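Local atomic coordinates of DPSA (Streptomyces coelicolor, PDB entry 4CY9), a protein that belongs to the Dps family of ferritin-like proteins, and probably oxidises and stores iron in a twelve-subunit shell and binds DNA. Residues Y7-I21 with V71-Q83. Numbering follows the deposited sequence.
Sequences YTVPGIEREAAGRLI and VAERIAALGGVAQ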
loop_
_atom_site.group_PDB
_atom_site.type_symbol
_atom_site.label_atom_id
_atom_site.label_comp_id
_atom_site.label_asym_id
_atom_site.label_seq_id
_atom_site.Cartn_x
_atom_site.Cartn_y
_atom_site.Cartn_z
ATOM N N TYR A 7 30.745 -8.310 -28.738
ATOM C CA TYR A 7 30.939 -7.109 -27.994
ATOM C C TYR A 7 30.855 -7.585 -26.550
ATOM O O TYR A 7 30.338 -8.653 -26.338
ATOM C CB TYR A 7 29.715 -6.074 -28.281
ATOM C CG TYR A 7 28.409 -6.578 -27.649
ATOM C CD1 TYR A 7 27.553 -7.450 -28.363
ATOM C CD2 TYR A 7 27.988 -6.177 -26.313
ATOM C CE1 TYR A 7 26.398 -7.929 -27.808
ATOM C CE2 TYR A 7 26.832 -6.752 -25.715
ATOM C CZ TYR A 7 26.021 -7.569 -26.493
ATOM O OH TYR A 7 24.880 -8.125 -25.932
ATOM N N THR A 8 31.289 -6.783 -25.590
ATOM C CA THR A 8 31.065 -7.124 -24.156
ATOM C C THR A 8 31.015 -5.811 -23.391
ATOM O O THR A 8 31.117 -4.714 -24.010
ATOM C CB THR A 8 32.120 -8.169 -23.706
ATOM O OG1 THR A 8 31.727 -8.633 -22.413
ATOM C CG2 THR A 8 33.551 -7.486 -23.568
ATOM N N VAL A 9 30.964 -5.903 -22.103
ATOM C CA VAL A 9 30.867 -4.782 -21.253
ATOM C C VAL A 9 32.174 -3.925 -21.423
ATOM O O VAL A 9 33.251 -4.563 -21.638
ATOM C CB VAL A 9 30.823 -5.447 -19.917
ATOM C CG1 VAL A 9 31.065 -4.381 -18.873
ATOM C CG2 VAL A 9 29.428 -6.113 -19.710
ATOM N N PRO A 10 32.083 -2.604 -21.412
ATOM C CA PRO A 10 33.341 -1.796 -21.584
ATOM C C PRO A 10 34.393 -2.214 -20.531
ATOM O O PRO A 10 34.103 -2.403 -19.330
ATOM C CB PRO A 10 32.850 -0.374 -21.305
ATOM C CG PRO A 10 31.463 -0.351 -21.964
ATOM C CD PRO A 10 30.910 -1.704 -21.345
ATOM N N GLY A 11 35.634 -2.307 -21.031
ATOM C CA GLY A 11 36.728 -2.512 -20.039
ATOM C C GLY A 11 37.099 -3.972 -19.920
ATOM O O GLY A 11 38.076 -4.280 -19.148
ATOM N N ILE A 12 36.339 -4.910 -20.509
ATOM C CA ILE A 12 36.572 -6.358 -20.413
ATOM C C ILE A 12 36.978 -6.808 -21.800
ATOM O O ILE A 12 36.353 -6.420 -22.766
ATOM C CB ILE A 12 35.259 -7.139 -20.027
ATOM C CG1 ILE A 12 34.773 -6.723 -18.631
ATOM C CG2 ILE A 12 35.491 -8.670 -20.099
ATOM C CD1 ILE A 12 33.592 -7.538 -18.124
ATOM N N GLU A 13 38.001 -7.646 -21.935
ATOM C CA GLU A 13 38.392 -8.216 -23.259
ATOM C C GLU A 13 37.417 -9.304 -23.650
ATOM O O GLU A 13 36.901 -10.045 -22.765
ATOM C CB GLU A 13 39.828 -8.855 -23.235
ATOM C CG GLU A 13 40.882 -7.754 -23.007
ATOM C CD GLU A 13 40.889 -6.617 -24.110
ATOM O OE1 GLU A 13 40.686 -6.888 -25.329
ATOM O OE2 GLU A 13 41.060 -5.406 -23.762
ATOM N N ARG A 14 37.124 -9.399 -24.937
ATOM C CA ARG A 14 36.094 -10.390 -25.397
ATOM C C ARG A 14 36.422 -11.820 -25.058
ATOM O O ARG A 14 35.570 -12.607 -24.640
ATOM C CB ARG A 14 35.797 -10.193 -26.898
ATOM C CG ARG A 14 35.076 -8.832 -27.019
ATOM C CD ARG A 14 34.646 -8.461 -28.459
ATOM N NE ARG A 14 35.789 -8.592 -29.339
ATOM C CZ ARG A 14 36.027 -9.596 -30.224
ATOM N NH1 ARG A 14 35.212 -10.625 -30.429
ATOM N NH2 ARG A 14 37.162 -9.579 -30.963
ATOM N N GLU A 15 37.696 -12.225 -25.248
ATOM C CA GLU A 15 38.004 -13.641 -24.936
ATOM C C GLU A 15 37.781 -13.962 -23.422
ATOM O O GLU A 15 37.164 -15.043 -23.118
ATOM C CB GLU A 15 39.569 -13.945 -25.269
ATOM C CG GLU A 15 39.921 -15.424 -25.072
ATOM C CD GLU A 15 40.255 -15.959 -23.618
ATOM O OE1 GLU A 15 40.635 -15.041 -22.735
ATOM O OE2 GLU A 15 40.141 -17.328 -23.434
ATOM N N ALA A 16 38.136 -13.036 -22.550
ATOM C CA ALA A 16 37.952 -13.231 -21.069
ATOM C C ALA A 16 36.399 -13.239 -20.831
ATOM O O ALA A 16 35.856 -14.099 -20.045
ATOM C CB ALA A 16 38.576 -12.128 -20.222
ATOM N N ALA A 17 35.685 -12.295 -21.494
ATOM C CA ALA A 17 34.169 -12.334 -21.304
ATOM C C ALA A 17 33.620 -13.689 -21.769
ATOM O O ALA A 17 32.667 -14.200 -21.114
ATOM C CB ALA A 17 33.524 -11.207 -22.159
ATOM N N GLY A 18 34.107 -14.326 -22.859
ATOM C CA GLY A 18 33.570 -15.620 -23.270
ATOM C C GLY A 18 33.756 -16.645 -22.146
ATOM O O GLY A 18 32.894 -17.512 -21.956
ATOM N N ARG A 19 34.938 -16.647 -21.488
ATOM C CA ARG A 19 35.057 -17.673 -20.460
ATOM C C ARG A 19 34.126 -17.305 -19.248
ATOM O O ARG A 19 33.563 -18.241 -18.709
ATOM C CB ARG A 19 36.490 -17.827 -19.948
ATOM C CG ARG A 19 37.379 -18.431 -21.037
ATOM C CD ARG A 19 38.851 -18.391 -20.515
ATOM N NE ARG A 19 39.543 -17.100 -20.538
ATOM C CZ ARG A 19 39.915 -16.320 -19.477
ATOM N NH1 ARG A 19 39.613 -16.606 -18.163
ATOM N NH2 ARG A 19 40.592 -15.177 -19.753
ATOM N N LEU A 20 33.940 -16.046 -18.978
ATOM C CA LEU A 20 32.942 -15.665 -17.837
ATOM C C LEU A 20 31.516 -16.078 -18.278
ATOM O O LEU A 20 30.769 -16.556 -17.413
ATOM C CB LEU A 20 33.094 -14.125 -17.589
ATOM C CG LEU A 20 32.229 -13.707 -16.361
ATOM C CD1 LEU A 20 32.525 -14.550 -15.079
ATOM C CD2 LEU A 20 32.595 -12.240 -16.106
ATOM N N ILE A 21 31.165 -15.849 -19.546
ATOM C CA ILE A 21 29.836 -16.305 -20.040
ATOM C C ILE A 21 29.688 -17.808 -19.783
ATOM O O ILE A 21 28.647 -18.309 -19.388
ATOM C CB ILE A 21 29.680 -15.934 -21.538
ATOM C CG1 ILE A 21 29.484 -14.406 -21.673
ATOM C CG2 ILE A 21 28.481 -16.776 -22.180
ATOM C CD1 ILE A 21 29.803 -13.919 -23.106
ATOM N N VAL A 71 21.565 -13.409 -13.143
ATOM C CA VAL A 71 22.722 -14.065 -13.900
ATOM C C VAL A 71 22.464 -14.050 -15.372
ATOM O O VAL A 71 23.372 -13.768 -16.188
ATOM C CB VAL A 71 22.922 -15.509 -13.360
ATOM C CG1 VAL A 71 23.892 -16.319 -14.275
ATOM C CG2 VAL A 71 23.454 -15.463 -11.883
ATOM N N ALA A 72 21.224 -14.387 -15.796
ATOM C CA ALA A 72 20.930 -14.384 -17.251
ATOM C C ALA A 72 21.176 -13.020 -17.903
ATOM O O ALA A 72 21.724 -12.977 -19.005
ATOM C CB ALA A 72 19.421 -14.798 -17.471
ATOM N N GLU A 73 20.695 -11.945 -17.262
ATOM C CA GLU A 73 20.844 -10.628 -17.890
ATOM C C GLU A 73 22.340 -10.200 -17.846
ATOM O O GLU A 73 22.753 -9.429 -18.690
ATOM C CB GLU A 73 19.974 -9.586 -17.164
ATOM C CG GLU A 73 18.519 -10.016 -17.607
ATOM C CD GLU A 73 17.456 -8.914 -17.246
ATOM O OE1 GLU A 73 17.785 -8.129 -16.318
ATOM O OE2 GLU A 73 16.331 -9.080 -17.686
ATOM N N ARG A 74 23.091 -10.771 -16.890
ATOM C CA ARG A 74 24.545 -10.400 -16.877
ATOM C C ARG A 74 25.238 -11.148 -18.027
ATOM O O ARG A 74 26.107 -10.572 -18.736
ATOM C CB ARG A 74 25.165 -10.866 -15.527
ATOM C CG ARG A 74 26.663 -10.421 -15.461
ATOM C CD ARG A 74 26.681 -8.842 -15.493
ATOM N NE ARG A 74 28.109 -8.381 -15.330
ATOM C CZ ARG A 74 28.428 -7.081 -15.490
ATOM N NH1 ARG A 74 27.456 -6.197 -15.814
ATOM N NH2 ARG A 74 29.726 -6.729 -15.391
ATOM N N ILE A 75 24.822 -12.375 -18.281
ATOM C CA ILE A 75 25.321 -13.079 -19.517
ATOM C C ILE A 75 25.028 -12.252 -20.753
ATOM O O ILE A 75 25.890 -12.053 -21.635
ATOM C CB ILE A 75 24.620 -14.434 -19.662
ATOM C CG1 ILE A 75 25.240 -15.453 -18.608
ATOM C CG2 ILE A 75 24.908 -15.003 -21.085
ATOM C CD1 ILE A 75 24.390 -16.768 -18.419
ATOM N N ALA A 76 23.781 -11.735 -20.843
ATOM C CA ALA A 76 23.430 -10.988 -22.054
ATOM C C ALA A 76 24.228 -9.677 -22.151
ATOM O O ALA A 76 24.768 -9.339 -23.251
ATOM C CB ALA A 76 21.879 -10.669 -21.976
ATOM N N ALA A 77 24.462 -8.979 -21.012
ATOM C CA ALA A 77 25.251 -7.725 -21.025
ATOM C C ALA A 77 26.714 -8.051 -21.432
ATOM O O ALA A 77 27.341 -7.252 -22.107
ATOM C CB ALA A 77 25.208 -7.093 -19.639
ATOM N N LEU A 78 27.168 -9.243 -21.015
ATOM C CA LEU A 78 28.578 -9.646 -21.408
ATOM C C LEU A 78 28.628 -10.091 -22.850
ATOM O O LEU A 78 29.806 -10.315 -23.346
ATOM C CB LEU A 78 29.067 -10.852 -20.504
ATOM C CG LEU A 78 29.347 -10.339 -19.097
ATOM C CD1 LEU A 78 29.420 -11.532 -18.117
ATOM C CD2 LEU A 78 30.692 -9.544 -18.990
ATOM N N GLY A 79 27.544 -10.160 -23.590
ATOM C CA GLY A 79 27.510 -10.470 -25.028
ATOM C C GLY A 79 27.140 -11.858 -25.371
ATOM O O GLY A 79 27.149 -12.233 -26.552
ATOM N N GLY A 80 26.632 -12.651 -24.406
ATOM C CA GLY A 80 26.326 -14.083 -24.590
ATOM C C GLY A 80 24.792 -14.397 -24.632
ATOM O O GLY A 80 23.942 -13.442 -24.526
ATOM N N VAL A 81 24.513 -15.690 -24.781
ATOM C CA VAL A 81 23.120 -16.139 -24.889
ATOM C C VAL A 81 22.807 -16.838 -23.550
ATOM O O VAL A 81 23.471 -17.777 -23.179
ATOM C CB VAL A 81 22.966 -17.097 -26.095
ATOM C CG1 VAL A 81 21.534 -17.676 -26.031
ATOM C CG2 VAL A 81 23.284 -16.323 -27.402
ATOM N N ALA A 82 21.820 -16.356 -22.808
ATOM C CA ALA A 82 21.442 -17.054 -21.564
ATOM C C ALA A 82 20.509 -18.187 -21.924
ATOM O O ALA A 82 19.261 -17.928 -21.924
ATOM C CB ALA A 82 20.679 -16.025 -20.725
ATOM N N GLN A 83 20.983 -19.416 -21.852
ATOM C CA GLN A 83 20.163 -20.552 -22.328
ATOM C C GLN A 83 19.238 -21.014 -21.183
ATOM O O GLN A 83 19.704 -21.415 -20.101
ATOM C CB GLN A 83 21.162 -21.705 -22.636
ATOM C CG GLN A 83 20.331 -22.800 -23.357
ATOM C CD GLN A 83 19.701 -22.361 -24.668
ATOM O OE1 GLN A 83 20.276 -21.568 -25.453
ATOM N NE2 GLN A 83 18.448 -22.849 -24.910
HETATM O O HOH W 1 23.862 -10.796 -25.770
#
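Leu-78, where helix 50-77 gives way to the turn at Gly-79, packs into a buried, mainly apolar pocket made by the N-terminal tail and the first turns of helix 14-44, at one end of the helical bundle. Its two methyls part ways: in the conformers described for Ile-12 and Val-9, CD2 meets Ile-12 CD1 at 3.6 Å and also Val-9 CG2, while CD1 reaches Leu-20 CD2. The side chain of Ile-21 slides past that of Leu-78 in the opposite direction, CG1 against CB, and its CG2 touches Ile-75 one turn earlier. With chi1 at -72°, CG1 of Ile-21 lies opposite its own carbonyl carbon, and CD1 beyond it comes to 3.7 Å from Gly-80 N.

The two helices are the antiparallel pair that opens the ferritin-like four-helix bundle, and helix 50-77 ends in a Schellman motif with Gly-79 in positive phi. The tail binds just there. Thr-8 OG1 donates to Leu-78 O at 2.7 Å, arriving 32° out of the carbonyl plane, and Thr-8 CA adds a C-H...O contact to the same oxygen. Tyr-7 lays one ring face over Gly-79, whose CA stands 4.0 Å from the ring centroid in a CH-pi contact. A water joins Tyr-7 OH to Gly-80 O, 2.9 Å from each.

Val-9 CG2 sits 3.4 Å from Ala-77 O and over one face of the Arg-74 guanidinium, which is salt-bridged to Asp-134 and to Glu-149 of a second subunit. Arg-156 of that same neighbour donates to Thr-8 O, tying the tail into the subunit interface.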